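NADP-dependent 2-hydroxyacid dehydrogenase (Rhizobium etli, PDB 4XCV) probably catalyses the NADPH-dependent interconversion of 2-oxoacids and their 2-hydroxyacids, as a member of the D-isomer specific dehydrogenase family. Local coordinates at residues V4-P16 against L23-L35. Residues are numbered along the deposited sequence; the frame is centred on the assembly and turned at random. Where two conformers were deposited one is given.
Sequences VRPPVLVDIKFNP and LKTAFADRGSINL
Val8 O takes the amide N-H of Ile33 at 2.8 Å and, on a weaker footing, the CA-H of Ser32, whose CA stands 3.2 Å from that oxygen. Val8 N donates in turn to Gly31 O, Val10 N to Ile33 O and Leu35 N to Val10 O; the last is the straightest of the four, at 175°. This alternation, with N-to-C directions 25° apart, defines a parallel pair: strands 8-12 and 32-34 are the flanks of a right-handed beta-alpha-beta crossover through helix 16-23, and strand 32-34 is the outermost of its sheet within the chain. On the face carrying Val8 and Val10, Val8 CG2 sits over the Phe27 ring as a CH-pi contact, 3.9 Å from the centroid and 17° off the normal. CG2 lies anti to the carbonyl carbon, which brings it over the ring, while CG1 reaches CZ. Val10 CG2 meets Leu23 CD2 tip to tip. Ahead of strand 8-12, Arg5 CB lies over the Arg30 guanidinium, 3.7 Å from CZ. Arg30 grips Asp29 side-on, NE to OD1 and NH2 to OD2, with both oxygens close to the guanidinium plane but the nitrogens approaching from above the carboxylate plane, and Glu305 pairs with both arginines. A leucine in place of Arg30 would probably leave Asp29 without its charged mate and Arg5 CB without its flat cover.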
loop_
_atom_site.group_PDB
_atom_site.type_symbol
_atom_site.label_atom_id
_atom_site.label_comp_id
_atom_site.label_asym_id
_atom_site.label_seq_id
_atom_site.Cartn_x
_atom_site.Cartn_y
_atom_site.Cartn_z
ATOM N N VAL A 4 -47.364 -6.398 -16.267
ATOM C CA VAL A 4 -46.117 -5.963 -16.967
ATOM C C VAL A 4 -45.594 -4.680 -16.352
ATOM O O VAL A 4 -46.265 -3.647 -16.374
ATOM C CB VAL A 4 -46.332 -5.692 -18.484
ATOM C CG1 VAL A 4 -44.999 -5.470 -19.169
ATOM C CG2 VAL A 4 -47.087 -6.840 -19.132
ATOM N N ARG A 5 -44.367 -4.704 -15.864
ATOM C CA ARG A 5 -43.772 -3.473 -15.323
ATOM C C ARG A 5 -43.246 -2.610 -16.468
ATOM O O ARG A 5 -42.698 -3.145 -17.434
ATOM C CB ARG A 5 -42.594 -3.824 -14.417
ATOM C CG ARG A 5 -42.945 -4.729 -13.252
ATOM C CD ARG A 5 -44.060 -4.135 -12.434
ATOM N NE ARG A 5 -43.679 -2.859 -11.847
ATOM C CZ ARG A 5 -43.725 -2.566 -10.545
ATOM N NH1 ARG A 5 -44.135 -3.452 -9.634
ATOM N NH2 ARG A 5 -43.336 -1.354 -10.148
ATOM N N PRO A 6 -43.363 -1.294 -16.336
ATOM C CA PRO A 6 -42.847 -0.477 -17.448
ATOM C C PRO A 6 -41.320 -0.443 -17.501
ATOM O O PRO A 6 -40.656 -0.644 -16.469
ATOM C CB PRO A 6 -43.392 0.912 -17.152
ATOM C CG PRO A 6 -43.749 0.894 -15.732
ATOM C CD PRO A 6 -44.087 -0.499 -15.342
ATOM N N PRO A 7 -40.747 -0.184 -18.684
ATOM C CA PRO A 7 -39.308 -0.150 -18.781
ATOM C C PRO A 7 -38.721 1.036 -17.991
ATOM O O PRO A 7 -39.393 2.021 -17.713
ATOM C CB PRO A 7 -39.058 0.034 -20.281
ATOM C CG PRO A 7 -40.303 0.612 -20.802
ATOM C CD PRO A 7 -41.397 -0.012 -19.977
ATOM N N VAL A 8 -37.448 0.880 -17.611
ATOM C CA VAL A 8 -36.683 1.903 -16.886
ATOM C C VAL A 8 -36.112 2.930 -17.858
ATOM O O VAL A 8 -35.555 2.565 -18.870
ATOM C CB VAL A 8 -35.534 1.233 -16.134
ATOM C CG1 VAL A 8 -34.604 2.245 -15.464
ATOM C CG2 VAL A 8 -36.051 0.209 -15.138
ATOM N N LEU A 9 -36.298 4.204 -17.553
ATOM C CA LEU A 9 -35.728 5.274 -18.386
ATOM C C LEU A 9 -34.239 5.400 -18.076
ATOM O O LEU A 9 -33.867 5.489 -16.915
ATOM C CB LEU A 9 -36.450 6.559 -18.085
ATOM C CG LEU A 9 -36.126 7.833 -18.838
ATOM C CD1 LEU A 9 -37.270 8.802 -18.642
ATOM C CD2 LEU A 9 -34.836 8.472 -18.352
ATOM N N VAL A 10 -33.425 5.438 -19.125
ATOM C CA VAL A 10 -31.969 5.530 -18.965
ATOM C C VAL A 10 -31.467 6.692 -19.812
ATOM O O VAL A 10 -31.613 6.688 -21.042
ATOM C CB VAL A 10 -31.274 4.220 -19.399
ATOM C CG1 VAL A 10 -29.754 4.315 -19.293
ATOM C CG2 VAL A 10 -31.828 3.039 -18.613
ATOM N N ASP A 11 -30.895 7.690 -19.135
ATOM C CA ASP A 11 -30.300 8.851 -19.815
ATOM C C ASP A 11 -28.962 9.123 -19.171
ATOM O O ASP A 11 -28.869 9.918 -18.207
ATOM C CB ASP A 11 -31.179 10.084 -19.701
ATOM C CG ASP A 11 -30.598 11.306 -20.413
ATOM O OD1 ASP A 11 -29.535 11.264 -21.087
ATOM O OD2 ASP A 11 -31.221 12.371 -20.293
ATOM N N ILE A 12 -27.950 8.430 -19.658
ATOM C CA ILE A 12 -26.616 8.510 -19.077
ATOM C C ILE A 12 -25.598 8.807 -20.185
ATOM O O ILE A 12 -25.493 8.095 -21.171
ATOM C CB ILE A 12 -26.281 7.240 -18.264
ATOM C CG1 ILE A 12 -26.351 5.968 -19.105
ATOM C CG2 ILE A 12 -27.257 7.111 -17.095
ATOM C CD1 ILE A 12 -26.118 4.708 -18.262
ATOM N N LYS A 13 -24.873 9.897 -20.008
ATOM C CA LYS A 13 -23.911 10.353 -21.009
ATOM C C LYS A 13 -22.528 9.665 -20.895
ATOM O O LYS A 13 -21.488 10.336 -20.742
ATOM C CB LYS A 13 -23.790 11.881 -20.937
ATOM C CG LYS A 13 -25.117 12.647 -20.966
ATOM C CD LYS A 13 -25.954 12.366 -22.212
ATOM C CE LYS A 13 -26.839 13.569 -22.581
ATOM N NZ LYS A 13 -28.114 13.615 -21.789
ATOM N N PHE A 14 -22.512 8.342 -21.022
ATOM C CA PHE A 14 -21.287 7.519 -21.060
ATOM C C PHE A 14 -21.084 7.058 -22.495
ATOM O O PHE A 14 -21.885 7.421 -23.366
ATOM C CB PHE A 14 -21.458 6.253 -20.206
ATOM C CG PHE A 14 -21.845 6.510 -18.769
ATOM C CD1 PHE A 14 -21.615 7.738 -18.154
ATOM C CD2 PHE A 14 -22.412 5.485 -18.015
ATOM C CE1 PHE A 14 -21.989 7.941 -16.832
ATOM C CE2 PHE A 14 -22.762 5.688 -16.690
ATOM C CZ PHE A 14 -22.555 6.918 -16.106
ATOM N N ASN A 15 -20.079 6.223 -22.756
ATOM C CA ASN A 15 -19.933 5.659 -24.121
ATOM C C ASN A 15 -21.267 5.101 -24.553
ATOM O O ASN A 15 -21.775 4.153 -23.935
ATOM C CB ASN A 15 -18.869 4.562 -24.243
ATOM C CG ASN A 15 -18.553 4.214 -25.705
ATOM O OD1 ASN A 15 -19.275 3.463 -26.333
ATOM N ND2 ASN A 15 -17.477 4.755 -26.235
ATOM N N PRO A 16 -21.862 5.687 -25.601
ATOM C CA PRO A 16 -23.192 5.202 -25.961
ATOM C C PRO A 16 -23.161 3.722 -26.387
ATOM O O PRO A 16 -24.057 2.966 -26.046
ATOM C CB PRO A 16 -23.612 6.119 -27.121
ATOM C CG PRO A 16 -22.713 7.305 -27.086
ATOM C CD PRO A 16 -21.457 6.875 -26.385
ATOM N N LEU A 23 -27.283 -2.629 -21.732
ATOM C CA LEU A 23 -28.721 -2.656 -21.662
ATOM C C LEU A 23 -29.341 -3.875 -22.310
ATOM O O LEU A 23 -30.504 -4.177 -22.066
ATOM C CB LEU A 23 -29.332 -1.380 -22.221
ATOM C CG LEU A 23 -29.105 -0.144 -21.367
ATOM C CD1 LEU A 23 -29.678 1.036 -22.117
ATOM C CD2 LEU A 23 -29.706 -0.300 -19.977
ATOM N N LYS A 24 -28.618 -4.607 -23.167
ATOM C CA LYS A 24 -29.105 -5.866 -23.762
ATOM C C LYS A 24 -29.488 -6.868 -22.707
ATOM O O LYS A 24 -30.345 -7.693 -22.949
ATOM C CB LYS A 24 -28.044 -6.568 -24.624
ATOM C CG LYS A 24 -27.647 -5.857 -25.896
ATOM C CD LYS A 24 -26.566 -6.646 -26.615
ATOM C CE LYS A 24 -26.075 -5.865 -27.809
ATOM N NZ LYS A 24 -27.079 -5.906 -28.905
ATOM N N THR A 25 -28.812 -6.836 -21.560
ATOM C CA THR A 25 -29.039 -7.854 -20.521
ATOM C C THR A 25 -29.583 -7.282 -19.206
ATOM O O THR A 25 -29.795 -8.036 -18.245
ATOM C CB THR A 25 -27.770 -8.663 -20.226
ATOM O OG1 THR A 25 -26.673 -7.839 -19.840
ATOM C CG2 THR A 25 -27.400 -9.503 -21.479
ATOM N N ALA A 26 -29.820 -5.991 -19.168
ATOM C CA ALA A 26 -30.278 -5.341 -17.950
ATOM C C ALA A 26 -31.796 -5.283 -17.892
ATOM O O ALA A 26 -32.521 -5.230 -18.899
ATOM C CB ALA A 26 -29.755 -3.926 -17.855
ATOM N N PHE A 27 -32.297 -5.185 -16.666
ATOM C CA PHE A 27 -33.722 -4.979 -16.456
ATOM C C PHE A 27 -34.561 -6.013 -17.191
ATOM O O PHE A 27 -35.533 -5.655 -17.898
ATOM C CB PHE A 27 -34.120 -3.555 -16.895
ATOM C CG PHE A 27 -33.318 -2.464 -16.217
ATOM C CD1 PHE A 27 -33.315 -2.312 -14.839
ATOM C CD2 PHE A 27 -32.559 -1.563 -16.975
ATOM C CE1 PHE A 27 -32.544 -1.334 -14.227
ATOM C CE2 PHE A 27 -31.820 -0.590 -16.370
ATOM C CZ PHE A 27 -31.803 -0.470 -15.005
ATOM N N ALA A 28 -34.192 -7.302 -17.096
ATOM C CA ALA A 28 -34.737 -8.266 -18.068
ATOM C C ALA A 28 -36.228 -8.512 -17.959
ATOM O O ALA A 28 -36.842 -9.032 -18.907
ATOM C CB ALA A 28 -33.994 -9.596 -18.000
ATOM N N ASP A 29 -36.832 -8.162 -16.838
ATOM C CA ASP A 29 -38.282 -8.293 -16.691
ATOM C C ASP A 29 -39.096 -7.155 -17.262
ATOM O O ASP A 29 -40.334 -7.231 -17.266
ATOM C CB ASP A 29 -38.673 -8.528 -15.223
ATOM C CG ASP A 29 -38.299 -7.362 -14.299
ATOM O OD1 ASP A 29 -37.474 -6.501 -14.706
ATOM O OD2 ASP A 29 -38.763 -7.359 -13.120
ATOM N N ARG A 30 -38.441 -6.086 -17.700
ATOM C CA ARG A 30 -39.177 -4.907 -18.122
ATOM C C ARG A 30 -38.582 -4.106 -19.285
ATOM O O ARG A 30 -39.288 -3.406 -19.938
ATOM C CB ARG A 30 -39.434 -3.994 -16.922
ATOM C CG ARG A 30 -38.166 -3.456 -16.286
ATOM C CD ARG A 30 -38.458 -2.889 -14.919
ATOM N NE ARG A 30 -38.716 -3.954 -13.962
ATOM C CZ ARG A 30 -39.295 -3.781 -12.787
ATOM N NH1 ARG A 30 -39.738 -2.617 -12.395
ATOM N NH2 ARG A 30 -39.437 -4.821 -12.001
ATOM N N GLY A 31 -37.290 -4.215 -19.496
ATOM C CA GLY A 31 -36.606 -3.432 -20.518
ATOM C C GLY A 31 -36.262 -2.048 -20.071
ATOM O O GLY A 31 -36.425 -1.647 -18.899
ATOM N N SER A 32 -35.734 -1.296 -21.029
ATOM C CA SER A 32 -35.265 0.055 -20.806
ATOM C C SER A 32 -35.616 0.941 -21.961
ATOM O O SER A 32 -35.859 0.495 -23.102
ATOM C CB SER A 32 -33.755 0.088 -20.552
ATOM O OG SER A 32 -33.053 -0.555 -21.577
ATOM N N ILE A 33 -35.597 2.237 -21.674
ATOM C CA ILE A 33 -35.768 3.321 -22.666
ATOM C C ILE A 33 -34.453 4.093 -22.685
ATOM O O ILE A 33 -34.167 4.876 -21.753
ATOM C CB ILE A 33 -36.910 4.280 -22.323
ATOM C CG1 ILE A 33 -38.206 3.516 -22.181
ATOM C CG2 ILE A 33 -37.041 5.333 -23.435
ATOM C CD1 ILE A 33 -39.404 4.348 -21.788
ATOM N N ASN A 34 -33.634 3.867 -23.702
ATOM C CA ASN A 34 -32.354 4.536 -23.796
ATOM C C ASN A 34 -32.569 5.874 -24.510
ATOM O O ASN A 34 -32.829 5.899 -25.715
ATOM C CB ASN A 34 -31.353 3.668 -24.529
ATOM C CG ASN A 34 -29.986 4.294 -24.589
ATOM O OD1 ASN A 34 -29.779 5.428 -24.157
ATOM N ND2 ASN A 34 -29.030 3.523 -25.110
ATOM N N LEU A 35 -32.455 6.984 -23.784
ATOM C CA LEU A 35 -32.679 8.308 -24.377
ATOM C C LEU A 35 -31.616 8.681 -25.413
ATOM O O LEU A 35 -31.849 9.658 -26.177
ATOM C CB LEU A 35 -32.764 9.382 -23.307
ATOM C CG LEU A 35 -34.183 9.571 -22.749
ATOM C CD1 LEU A 35 -34.287 10.759 -21.821
ATOM C CD2 LEU A 35 -35.193 9.805 -23.860
HETATM O O HOH W 1 -42.002 -3.634 -19.908
HETATM O O HOH W 2 -42.375 -6.861 -15.677
HETATM O O HOH W 3 -40.606 -0.123 -13.844
HETATM O O HOH W 4 -28.401 7.071 -22.260
HETATM O O HOH W 5 -26.393 4.551 -25.599
#